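Local coordinates for protein Lys-gingipain W83 (Porphyromonas gingivalis, PDB 6I9A) that cleaves proteins such as haemoglobin, collagen and immunoglobulins after lysine as the catalytic subunit of a larger cysteine protease that may act as a virulence factor, at residues A[277-282]-A[354-359]; A[100-105]-A[252-257]. One frame throughout, in Å; residues are numbered along the deposited sequence. Where two conformers were deposited one is given.

Contact 1. Residues A[277-282]-A[354-359]; sequences IGSSPN and WEAYHV. With H8E (benzyl-N-[(2S)-1-[[(3S)-7-amino-1-(benzylamino)-1,2-dioxoheptan-3-yl]amino]-5-(2-methyl-2-phenylhydrazinyl)-1,5-dioxopentan-2-yl]carbamate), chain I.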
ATOM      1  N   ILE A 277      -7.375   0.058  -1.289  1.00  7.78           N
ATOM      2  CA  ILE A 277      -7.552  -1.260  -0.667  1.00  7.55           C
ATOM      3  C   ILE A 277      -9.044  -1.571  -0.654  1.00  7.66           C
ATOM      4  O   ILE A 277      -9.839  -0.735  -0.186  1.00  8.41           O
ATOM      5  CB  ILE A 277      -7.021  -1.279   0.798  1.00  7.72           C
ATOM      6  CG1 ILE A 277      -5.486  -1.101   0.789  1.00  9.05           C
ATOM      7  CG2 ILE A 277      -7.401  -2.616   1.457  1.00  9.12           C
ATOM      8  CD1 ILE A 277      -4.930  -0.718   2.166  1.00  8.98           C
ATOM      9  N   GLY A 278      -9.430  -2.712  -1.183  1.00  7.58           N
ATOM     10  CA  GLY A 278     -10.821  -3.109  -1.142  1.00  8.18           C
ATOM     11  C   GLY A 278     -10.940  -4.587  -1.405  1.00  7.99           C
ATOM     12  O   GLY A 278      -9.934  -5.311  -1.561  1.00  8.70           O
ATOM     13  N   SER A 279     -12.174  -5.053  -1.476  1.00  8.02           N
ATOM     14  CA  SER A 279     -12.484  -6.476  -1.582  1.00  8.14           C
ATOM     15  C   SER A 279     -12.987  -6.841  -2.964  1.00  8.91           C
ATOM     16  O   SER A 279     -13.801  -6.135  -3.555  1.00  9.04           O
ATOM     17  CB  SER A 279     -13.569  -6.815  -0.571  1.00  8.50           C
ATOM     18  OG  SER A 279     -13.856  -8.212  -0.583  1.00  8.70           O
ATOM     19  N   SER A 280     -12.461  -7.961  -3.506  1.00  8.26           N
ATOM     20  CA  SER A 280     -12.955  -8.494  -4.779  1.00  8.45           C
ATOM     21  C   SER A 280     -14.361  -9.148  -4.626  1.00  8.74           C
ATOM     22  O   SER A 280     -15.257  -8.809  -5.391  1.00  9.36           O
ATOM     23  CB  SER A 280     -11.905  -9.456  -5.330  1.00  8.96           C
ATOM     24  OG  SER A 280     -12.471 -10.155  -6.425  1.00  9.56           O
ATOM     25  N   PRO A 281     -14.584 -10.012  -3.626  1.00  8.61           N
ATOM     26  CA  PRO A 281     -15.933 -10.570  -3.394  1.00  8.63           C
ATOM     27  C   PRO A 281     -16.671  -9.673  -2.394  1.00  9.62           C
ATOM     28  O   PRO A 281     -16.214  -8.574  -1.998  1.00  8.99           O
ATOM     29  CB  PRO A 281     -15.623 -11.913  -2.777  1.00  9.12           C
ATOM     30  CG  PRO A 281     -14.447 -11.595  -1.843  1.00  8.56           C
ATOM     31  CD  PRO A 281     -13.599 -10.673  -2.736  1.00  8.99           C
ATOM     32  N   ASN A 282     -17.805 -10.145  -1.903  1.00  9.33           N
ATOM     33  CA  ASN A 282     -18.481  -9.448  -0.809  1.00  9.17           C
ATOM     34  C   ASN A 282     -17.582  -9.373   0.401  1.00  8.55           C
ATOM     35  O   ASN A 282     -16.809 -10.313   0.663  1.00  9.00           O
ATOM     36  CB  ASN A 282     -19.761 -10.223  -0.419  1.00 10.54           C
ATOM     37  CG  ASN A 282     -20.792 -10.224  -1.525  1.00 11.53           C
ATOM     38  OD1 ASN A 282     -20.724  -9.457  -2.477  1.00 12.54           O
ATOM     39  ND2 ASN A 282     -21.811 -11.080  -1.391  1.00 14.81           N
ATOM     40  N   TRP A 354      -8.170 -13.425   3.288  1.00  8.57           N
ATOM     41  CA  TRP A 354      -6.876 -13.345   2.596  1.00  8.99           C
ATOM     42  C   TRP A 354      -7.077 -13.416   1.100  1.00  8.70           C
ATOM     43  O   TRP A 354      -6.320 -12.762   0.375  1.00  9.14           O
ATOM     44  CB  TRP A 354      -5.941 -14.432   3.130  1.00  8.58           C
ATOM     45  CG  TRP A 354      -5.447 -14.144   4.521  1.00  8.60           C
ATOM     46  CD1 TRP A 354      -5.943 -14.647   5.705  1.00  8.71           C
ATOM     47  CD2 TRP A 354      -4.422 -13.201   4.876  1.00  8.95           C
ATOM     48  NE1 TRP A 354      -5.268 -14.098   6.768  1.00  9.31           N
ATOM     49  CE2 TRP A 354      -4.322 -13.196   6.292  1.00  9.29           C
ATOM     50  CE3 TRP A 354      -3.601 -12.339   4.133  1.00  9.89           C
ATOM     51  CZ2 TRP A 354      -3.397 -12.390   6.976  1.00 10.00           C
ATOM     52  CZ3 TRP A 354      -2.677 -11.572   4.806  1.00 10.04           C
ATOM     53  CH2 TRP A 354      -2.592 -11.567   6.213  1.00  9.94           C
ATOM     54  N   GLU A 355      -8.074 -14.174   0.593  1.00  8.51           N
ATOM     55  CA  GLU A 355      -8.384 -14.183  -0.834  1.00  8.75           C
ATOM     56  C   GLU A 355      -9.107 -12.904  -1.299  1.00  8.35           C
ATOM     57  O   GLU A 355      -9.080 -12.585  -2.496  1.00  9.26           O
ATOM     58  CB  GLU A 355      -9.302 -15.362  -1.169  1.00  9.18           C
ATOM     59  CG  GLU A 355      -8.650 -16.739  -1.147  1.00 10.28           C
ATOM     60  CD  GLU A 355      -9.593 -17.849  -1.556  1.00 11.47           C
ATOM     61  OE1 GLU A 355     -10.832 -17.660  -1.519  1.00 10.85           O
ATOM     62  OE2 GLU A 355      -9.080 -18.918  -1.948  1.00 11.81           O
ATOM     63  N   ALA A 356      -9.840 -12.253  -0.396  1.00  8.22           N
ATOM     64  CA  ALA A 356     -10.751 -11.178  -0.768  1.00  8.48           C
ATOM     65  C   ALA A 356     -10.075  -9.818  -0.985  1.00  7.71           C
ATOM     66  O   ALA A 356     -10.315  -9.145  -1.982  1.00  8.62           O
ATOM     67  CB  ALA A 356     -11.821 -11.014   0.320  1.00  9.07           C
ATOM     68  N   TYR A 357      -9.294  -9.378   0.021  1.00  7.82           N
ATOM     69  CA  TYR A 357      -8.753  -8.013   0.003  1.00  7.97           C
ATOM     70  C   TYR A 357      -7.564  -7.888  -0.912  1.00  8.03           C
ATOM     71  O   TYR A 357      -6.692  -8.795  -0.982  1.00  9.07           O
ATOM     72  CB  TYR A 357      -8.469  -7.539   1.420  1.00  8.94           C
ATOM     73  CG  TYR A 357      -9.672  -6.844   2.045  1.00  8.76           C
ATOM     74  CD1 TYR A 357     -10.664  -7.565   2.722  1.00  9.33           C
ATOM     75  CD2 TYR A 357      -9.864  -5.475   1.892  1.00 10.01           C
ATOM     76  CE1 TYR A 357     -11.784  -6.924   3.247  1.00  8.81           C
ATOM     77  CE2 TYR A 357     -10.968  -4.835   2.439  1.00  9.57           C
ATOM     78  CZ  TYR A 357     -11.916  -5.561   3.125  1.00  8.82           C
ATOM     79  OH  TYR A 357     -12.974  -4.865   3.667  1.00  9.41           O
ATOM     80  N   HIS A 358      -7.514  -6.774  -1.631  1.00  7.93           N
ATOM     81  CA  HIS A 358      -6.422  -6.483  -2.558  1.00  8.12           C
ATOM     82  C   HIS A 358      -5.999  -5.055  -2.444  1.00  7.84           C
ATOM     83  O   HIS A 358      -6.801  -4.181  -2.109  1.00  8.89           O
ATOM     84  CB  HIS A 358      -6.922  -6.713  -4.009  1.00  9.19           C
ATOM     85  CG  HIS A 358      -7.110  -8.168  -4.351  1.00  8.69           C
ATOM     86  ND1 HIS A 358      -8.201  -8.876  -3.920  1.00  8.91           N
ATOM     87  CD2 HIS A 358      -6.288  -9.014  -5.030  1.00  9.38           C
ATOM     88  CE1 HIS A 358      -8.023 -10.133  -4.352  1.00  9.16           C
ATOM     89  NE2 HIS A 358      -6.876 -10.261  -5.021  1.00  9.61           N
ATOM     90  N   VAL A 359      -4.732  -4.825  -2.860  1.00  8.14           N
ATOM     91  CA  VAL A 359      -4.243  -3.495  -3.153  1.00  8.05           C
ATOM     92  C   VAL A 359      -4.244  -3.316  -4.684  1.00  8.25           C
ATOM     93  O   VAL A 359      -3.617  -4.117  -5.404  1.00  8.83           O
ATOM     94  CB  VAL A 359      -2.826  -3.243  -2.612  1.00  8.71           C
ATOM     95  CG1 VAL A 359      -2.363  -1.824  -3.018  1.00  9.41           C
ATOM     96  CG2 VAL A 359      -2.759  -3.390  -1.075  1.00  9.90           C
TER
HETATM   97  CAQ H8E I 707     -24.716  -3.266  -3.647  1.00 20.28           C
HETATM   98  CAK H8E I 707     -25.262  -2.075  -4.169  1.00 18.43           C
HETATM   99  CAH H8E I 707     -26.091  -1.281  -3.375  1.00 19.32           C
HETATM  100  CAL H8E I 707     -26.412  -1.651  -2.073  1.00 20.57           C
HETATM  101  CAR H8E I 707     -25.875  -2.837  -1.594  1.00 18.16           C
HETATM  102  CBO H8E I 707     -25.006  -3.635  -2.325  1.00 14.67           C
HETATM  103  CBA H8E I 707     -24.556  -4.844  -1.756  1.00 15.53           C
HETATM  104  NBE H8E I 707     -23.338  -4.680  -0.943  1.00 12.14           N
HETATM  105  CBL H8E I 707     -23.076  -5.441   0.156  1.00 11.20           C
HETATM  106  OAE H8E I 707     -23.908  -6.241   0.602  1.00 11.81           O
HETATM  107  CBN H8E I 707     -21.709  -5.237   0.802  1.00 10.10           C
HETATM  108  OAG H8E I 707     -21.158  -4.138   0.486  1.00  9.44           O
HETATM  109  CBS H8E I 707     -21.734  -5.572   2.326  1.00 10.83           C
HETATM  110  CBB H8E I 707     -20.575  -4.937   3.103  1.00  9.31           C
HETATM  111  CAY H8E I 707     -20.672  -5.168   4.613  1.00  9.80           C
HETATM  112  CAX H8E I 707     -19.417  -4.780   5.403  1.00  9.26           C
HETATM  113  CAW H8E I 707     -19.237  -3.271   5.496  1.00  9.00           C
HETATM  114  NAB H8E I 707     -18.018  -2.973   6.307  1.00  9.40           N
HETATM  115  NBG H8E I 707     -21.787  -7.014   2.601  1.00  9.43           N
HETATM  116  C   H8E I 707     -22.747  -7.654   3.268  1.00  9.80           C
HETATM  117  O   H8E I 707     -23.767  -7.147   3.716  1.00 10.46           O
HETATM  118  CA  H8E I 707     -22.557  -9.165   3.268  1.00  9.80           C
HETATM  119  N   H8E I 707     -23.249  -9.816   4.377  1.00  9.55           N
HETATM  120  CBK H8E I 707     -22.865  -9.655   5.669  1.00 10.08           C
HETATM  121  OAD H8E I 707     -21.979  -8.834   5.947  1.00 10.68           O
HETATM  122  OBI H8E I 707     -23.483 -10.383   6.520  1.00 11.62           O
HETATM  123  CBD H8E I 707     -23.196 -10.208   7.956  1.00 15.77           C
HETATM  124  CBP H8E I 707     -24.161 -10.937   8.778  1.00 13.89           C
HETATM  125  CAS H8E I 707     -23.873 -12.191   9.319  1.00 16.27           C
HETATM  126  CAM H8E I 707     -24.791 -12.912  10.142  1.00 17.05           C
HETATM  127  CAI H8E I 707     -26.051 -12.315  10.320  1.00 15.85           C
HETATM  128  CAN H8E I 707     -26.356 -11.100   9.724  1.00 15.45           C
HETATM  129  CAT H8E I 707     -25.437 -10.401   8.962  1.00 15.69           C
HETATM  130  CB  H8E I 707     -23.084  -9.746   1.945  1.00 10.11           C
HETATM  131  CG  H8E I 707     -24.590  -9.455   1.705  1.00 10.92           C
HETATM  132  CD  H8E I 707     -24.966  -9.700   0.274  1.00 11.85           C
HETATM  133  OE1 H8E I 707     -25.232 -10.837  -0.119  1.00 14.42           O
HETATM  134  NE2 H8E I 707     -24.900  -8.587  -0.480  0.54 12.45           N
HETATM  135  NBT H8E I 707     -25.053  -8.613  -1.876  0.54 13.62           N
HETATM  136  CAA H8E I 707     -23.832  -8.144  -2.585  0.54 13.60           C
HETATM  137  CBQ H8E I 707     -26.369  -8.303  -2.335  0.54 14.50           C
HETATM  138  CAU H8E I 707     -26.601  -7.749  -3.604  0.54 16.51           C
HETATM  139  CAO H8E I 707     -27.901  -7.514  -4.043  0.54 19.23           C
HETATM  140  CAJ H8E I 707     -28.980  -7.816  -3.221  0.54 18.96           C
HETATM  141  CAP H8E I 707     -28.768  -8.325  -1.947  0.54 17.97           C
HETATM  142  CAV H8E I 707     -27.467  -8.588  -1.513  0.54 15.40           C
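Gly278 and His358 face each other as the hydrogen-bonded pair of a short antiparallel ladder: His358 N donates to Gly278 O at 2.8 Å and Gly278 N to His358 O at 3.2 Å. Ile277–Val359 and Ser279–Tyr357 are the non-hydrogen-bonded pairs beside it. Just before strand 357-361, Ala356 O, at the end of helix 350-356, is gripped by two donors on opposite faces of its carbonyl plane: Ser280 N at 2.9 Å, with a nearly straight N-H...O angle of 173°, and His358 ND1 at 2.9 Å, with Ala356 O close to the plane of the imidazole. This bond and that from Asp102 N to NE2 together set the rotation of the imidazole. Ser279 OG, anti to its backbone N (chi1 -177°), bonds to Pro281 O, tying the end of the strand to the segment that leaves it; Ser280 OG bonds to Val100 O.

Apolar contacts fill in around the ladder. The Ser279 CB methylene sits over the centre of the Tyr357 ring in a CH-pi contact, while Ile277 CG2 meets the ring edge at CD2, 3.8 Å away. Pro281 CG presses tightly on Ala356 CB at 3.5 Å. Strand 357-361 thus forms the antiparallel edge of the otherwise parallel catalytic sheet of this C25 peptidase, and the neighbouring strand 273-279 leads on to Asn282 in the inhibitor pocket.

Contact 2. Residues A[100-105]-A[252-257]; sequences VTDLYY and AQFDYV. With CA (calcium ion), chain H.
Val100 pushes its two methyls against Phe254. CG1 stands over the centre of the ring in a CH-pi contact, 3.9 Å from the centroid and 7° off the normal, and CG2 reaches CE2 at 3.8 Å. Phe254 CG lies between backbone N and carbonyl carbon (chi1 57°), and the ring beyond it meets the valine with one face.

Polar groups approach the same side chains. Asp102 brings its carboxylate to the tip of the ring, with OD1 3.5 Å from Phe254 CZ and the two planes 39° apart; its charge is met by a salt bridge to Arg120. Asp255 comes tip to tip with Val100, and water 1 ties them polarly, accepting from Val100 N at 2.9 Å and donating to Asp255 OD1. Thr101 OG1 accepts from Leu103 N, a capping bond, and is also hydrogen-bonded to Glu355 O.

Metal coordination uses the backbone of the same phenylalanine: Phe254 O binds the calcium ion at 2.4 Å, beside three waters, with Asp85 and Glu263 also ligands. Water 2 additionally donates to Tyr256 O. Phe254 therefore has a double role, its carbonyl held by the metal and its ring packed against Val100 with the Asp102 carboxylate near CZ, so that calcium and this largely buried packing together probably hold this loop against 100-105.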
ATOM      1  N   VAL A 100     -12.278 -13.368  -8.416  1.00  9.87           N
ATOM      2  CA  VAL A 100     -10.857 -13.259  -8.753  1.00  9.87           C
ATOM      3  C   VAL A 100     -10.045 -12.904  -7.521  1.00  9.53           C
ATOM      4  O   VAL A 100     -10.447 -12.100  -6.654  1.00  9.67           O
ATOM      5  CB  VAL A 100     -10.648 -12.254  -9.921  1.00 10.32           C
ATOM      6  CG1 VAL A 100     -10.926 -10.793  -9.502  1.00 11.71           C
ATOM      7  CG2 VAL A 100      -9.258 -12.425 -10.545  1.00 12.42           C
ATOM      8  N   THR A 101      -8.816 -13.457  -7.475  1.00  9.54           N
ATOM      9  CA  THR A 101      -7.841 -13.138  -6.442  1.00  9.55           C
ATOM     10  C   THR A 101      -6.462 -13.234  -7.035  1.00  9.80           C
ATOM     11  O   THR A 101      -6.179 -14.034  -7.945  1.00 10.55           O
ATOM     12  CB  THR A 101      -7.944 -14.087  -5.206  1.00 10.69           C
ATOM     13  OG1 THR A 101      -7.076 -13.655  -4.157  1.00 10.29           O
ATOM     14  CG2 THR A 101      -7.630 -15.560  -5.514  1.00 11.14           C
ATOM     15  N   ASP A 102      -5.577 -12.443  -6.419  1.00  9.59           N
ATOM     16  CA  ASP A 102      -4.137 -12.481  -6.669  1.00  9.70           C
ATOM     17  C   ASP A 102      -3.416 -13.232  -5.547  1.00  9.68           C
ATOM     18  O   ASP A 102      -2.191 -13.366  -5.586  1.00 10.24           O
ATOM     19  CB  ASP A 102      -3.541 -11.061  -6.773  1.00 10.72           C
ATOM     20  CG  ASP A 102      -3.873 -10.367  -8.064  1.00 11.05           C
ATOM     21  OD1 ASP A 102      -4.150 -11.076  -9.050  1.00 11.26           O
ATOM     22  OD2 ASP A 102      -3.845  -9.091  -8.090  1.00 11.04           O
ATOM     23  N   LEU A 103      -4.171 -13.754  -4.556  1.00  9.51           N
ATOM     24  CA  LEU A 103      -3.506 -14.372  -3.404  1.00 10.23           C
ATOM     25  C   LEU A 103      -2.537 -15.462  -3.806  1.00 10.71           C
ATOM     26  O   LEU A 103      -1.460 -15.583  -3.168  1.00 11.29           O
ATOM     27  CB  LEU A 103      -4.572 -14.991  -2.471  1.00 11.19           C
ATOM     28  CG  LEU A 103      -3.989 -15.697  -1.223  1.00 10.99           C
ATOM     29  CD1 LEU A 103      -3.205 -14.765  -0.320  1.00 13.11           C
ATOM     30  CD2 LEU A 103      -5.089 -16.383  -0.441  1.00 11.33           C
ATOM     31  N   TYR A 104      -2.913 -16.294  -4.790  1.00 10.23           N
ATOM     32  CA  TYR A 104      -2.092 -17.486  -5.053  1.00 10.61           C
ATOM     33  C   TYR A 104      -0.816 -17.178  -5.846  1.00 11.40           C
ATOM     34  O   TYR A 104       0.061 -18.037  -5.893  1.00 12.86           O
ATOM     35  CB  TYR A 104      -2.958 -18.564  -5.678  1.00 12.42           C
ATOM     36  CG  TYR A 104      -3.984 -18.981  -4.639  1.00 12.12           C
ATOM     37  CD1 TYR A 104      -5.329 -18.634  -4.781  1.00 11.93           C
ATOM     38  CD2 TYR A 104      -3.588 -19.609  -3.462  1.00 12.82           C
ATOM     39  CE1 TYR A 104      -6.265 -18.923  -3.786  1.00 11.95           C
ATOM     40  CE2 TYR A 104      -4.503 -19.901  -2.460  1.00 12.67           C
ATOM     41  CZ  TYR A 104      -5.843 -19.561  -2.627  1.00 12.09           C
ATOM     42  OH  TYR A 104      -6.737 -19.792  -1.609  1.00 12.44           O
ATOM     43  N   TYR A 105      -0.656 -15.960  -6.333  1.00 10.92           N
ATOM     44  CA  TYR A 105       0.677 -15.563  -6.810  1.00 11.83           C
ATOM     45  C   TYR A 105       1.624 -15.366  -5.623  1.00 13.74           C
ATOM     46  O   TYR A 105       2.814 -15.677  -5.722  1.00 15.53           O
ATOM     47  CB  TYR A 105       0.613 -14.245  -7.595  1.00 10.92           C
ATOM     48  CG  TYR A 105      -0.157 -14.358  -8.904  1.00 10.42           C
ATOM     49  CD1 TYR A 105       0.165 -15.336  -9.851  1.00 11.55           C
ATOM     50  CD2 TYR A 105      -1.205 -13.484  -9.192  1.00 10.88           C
ATOM     51  CE1 TYR A 105      -0.556 -15.443 -11.046  1.00 11.72           C
ATOM     52  CE2 TYR A 105      -1.934 -13.583 -10.379  1.00 11.64           C
ATOM     53  CZ  TYR A 105      -1.601 -14.564 -11.309  1.00 12.22           C
ATOM     54  OH  TYR A 105      -2.323 -14.688 -12.471  1.00 12.70           O
ATOM     55  N   ALA A 252     -13.254  -3.953  -5.467  1.00  9.24           N
ATOM     56  CA  ALA A 252     -11.953  -4.327  -6.036  1.00  9.28           C
ATOM     57  C   ALA A 252     -12.115  -5.587  -6.849  1.00  8.93           C
ATOM     58  O   ALA A 252     -11.149  -6.329  -7.033  1.00  9.63           O
ATOM     59  CB  ALA A 252     -10.916  -4.483  -4.927  1.00  9.75           C
ATOM     60  N   GLN A 253     -13.294  -5.836  -7.434  1.00  9.86           N
ATOM     61  CA  GLN A 253     -13.500  -7.050  -8.291  1.00  9.84           C
ATOM     62  C   GLN A 253     -12.950  -6.716  -9.679  1.00  9.86           C
ATOM     63  O   GLN A 253     -13.668  -6.336 -10.609  1.00 10.47           O
ATOM     64  CB  GLN A 253     -14.980  -7.400  -8.323  1.00 10.54           C
ATOM     65  CG  GLN A 253     -15.166  -8.856  -8.810  1.00 10.83           C
ATOM     66  CD  GLN A 253     -16.603  -9.270  -8.743  1.00 10.87           C
ATOM     67  OE1 GLN A 253     -17.289  -9.427  -9.789  1.00 12.29           O
ATOM     68  NE2 GLN A 253     -17.085  -9.475  -7.540  1.00 11.21           N
ATOM     69  N   PHE A 254     -11.636  -6.916  -9.812  1.00  9.85           N
ATOM     70  CA  PHE A 254     -10.906  -6.344 -10.932  1.00 10.24           C
ATOM     71  C   PHE A 254     -10.948  -7.169 -12.203  1.00 10.09           C
ATOM     72  O   PHE A 254     -10.332  -6.755 -13.203  1.00 10.09           O
ATOM     73  CB  PHE A 254      -9.447  -6.011 -10.513  1.00 10.33           C
ATOM     74  CG  PHE A 254      -8.683  -7.197  -9.986  1.00 10.07           C
ATOM     75  CD1 PHE A 254      -8.583  -7.430  -8.614  1.00 11.59           C
ATOM     76  CD2 PHE A 254      -8.037  -8.055 -10.853  1.00 11.47           C
ATOM     77  CE1 PHE A 254      -7.889  -8.546  -8.130  1.00 12.98           C
ATOM     78  CE2 PHE A 254      -7.361  -9.184 -10.379  1.00 12.33           C
ATOM     79  CZ  PHE A 254      -7.259  -9.416  -9.016  1.00 13.06           C
ATOM     80  N   ASP A 255     -11.732  -8.276 -12.262  1.00 10.28           N
ATOM     81  CA  ASP A 255     -12.048  -8.940 -13.521  1.00 10.53           C
ATOM     82  C   ASP A 255     -13.506  -8.675 -13.944  1.00 11.01           C
ATOM     83  O   ASP A 255     -14.007  -9.356 -14.853  1.00 12.25           O
ATOM     84  CB  ASP A 255     -11.794 -10.444 -13.406  1.00 11.43           C
ATOM     85  CG  ASP A 255     -12.846 -11.177 -12.621  1.00 12.73           C
ATOM     86  OD1 ASP A 255     -13.531 -10.521 -11.795  1.00 12.14           O
ATOM     87  OD2 ASP A 255     -13.009 -12.410 -12.842  1.00 15.62           O
ATOM     88  N   TYR A 256     -14.145  -7.658 -13.386  1.00 11.10           N
ATOM     89  CA  TYR A 256     -15.497  -7.301 -13.766  1.00 11.76           C
ATOM     90  C   TYR A 256     -15.539  -6.858 -15.242  1.00 12.32           C
ATOM     91  O   TYR A 256     -14.520  -6.451 -15.828  1.00 12.11           O
ATOM     92  CB  TYR A 256     -15.996  -6.190 -12.848  1.00 11.71           C
ATOM     93  CG  TYR A 256     -17.455  -5.820 -13.032  1.00 11.74           C
ATOM     94  CD1 TYR A 256     -18.471  -6.781 -12.884  1.00 14.09           C
ATOM     95  CD2 TYR A 256     -17.835  -4.496 -13.220  1.00 13.26           C
ATOM     96  CE1 TYR A 256     -19.823  -6.418 -12.949  1.00 13.82           C
ATOM     97  CE2 TYR A 256     -19.176  -4.134 -13.309  1.00 14.47           C
ATOM     98  CZ  TYR A 256     -20.162  -5.102 -13.212  1.00 14.69           C
ATOM     99  OH  TYR A 256     -21.481  -4.714 -13.336  1.00 16.94           O
ATOM    100  N   VAL A 257     -16.742  -6.904 -15.842  1.00 12.58           N
ATOM    101  CA  VAL A 257     -16.967  -6.574 -17.261  0.50 13.27           C
ATOM    102  C   VAL A 257     -16.628  -5.109 -17.554  1.00 13.99           C
ATOM    103  O   VAL A 257     -16.389  -4.765 -18.715  1.00 16.67           O
ATOM    104  CB  VAL A 257     -18.409  -6.940 -17.703  0.50 14.36           C
ATOM    105  CG1 VAL A 257     -19.460  -6.118 -16.955  0.50 15.75           C
ATOM    106  CG2 VAL A 257     -18.587  -6.832 -19.218  0.50 13.64           C
TER
HETATM  107 CA    CA H 706     -10.202  -4.995 -14.762  1.00 10.30          CA
HETATM  108  O   HOH W   1     -14.453 -12.108  -9.788  1.00 13.37           O
HETATM  109  O   HOH W   2     -12.600  -5.149 -14.281  1.00 11.66           O
HETATM  110  O   HOH W   3     -10.556  -6.852 -16.291  1.00 12.89           O
HETATM  111  O   HOH W   4     -11.240  -3.589 -16.355  1.00 12.10           O

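How the contacts relate
Contacts 1 and 2 lie side by side, their centres 8 Å apart, and both fall within the C25 peptidase region. His358 of contact 1 is wedged between the two segments of contact 2: its CD2 lies 3.5 Å from Phe254 CE1 and its NE2 3.4 Å from Thr101 CA. Glu355 adds polar ties to 100-105, with probable hydrogen bonds between its OE2 and Tyr104 OH (2.5 Å) and between its O and Thr101 OG1 (2.8 Å). Toward the active site, the Ser279 side chain is about 6 Å from that of the nucleophile Cys249, and Asn282 OD1 approaches inhibitor atom CAA at 3.4 Å. The pair of contacts thus spans from calcium-bound Phe254 to the inhibitor pocket.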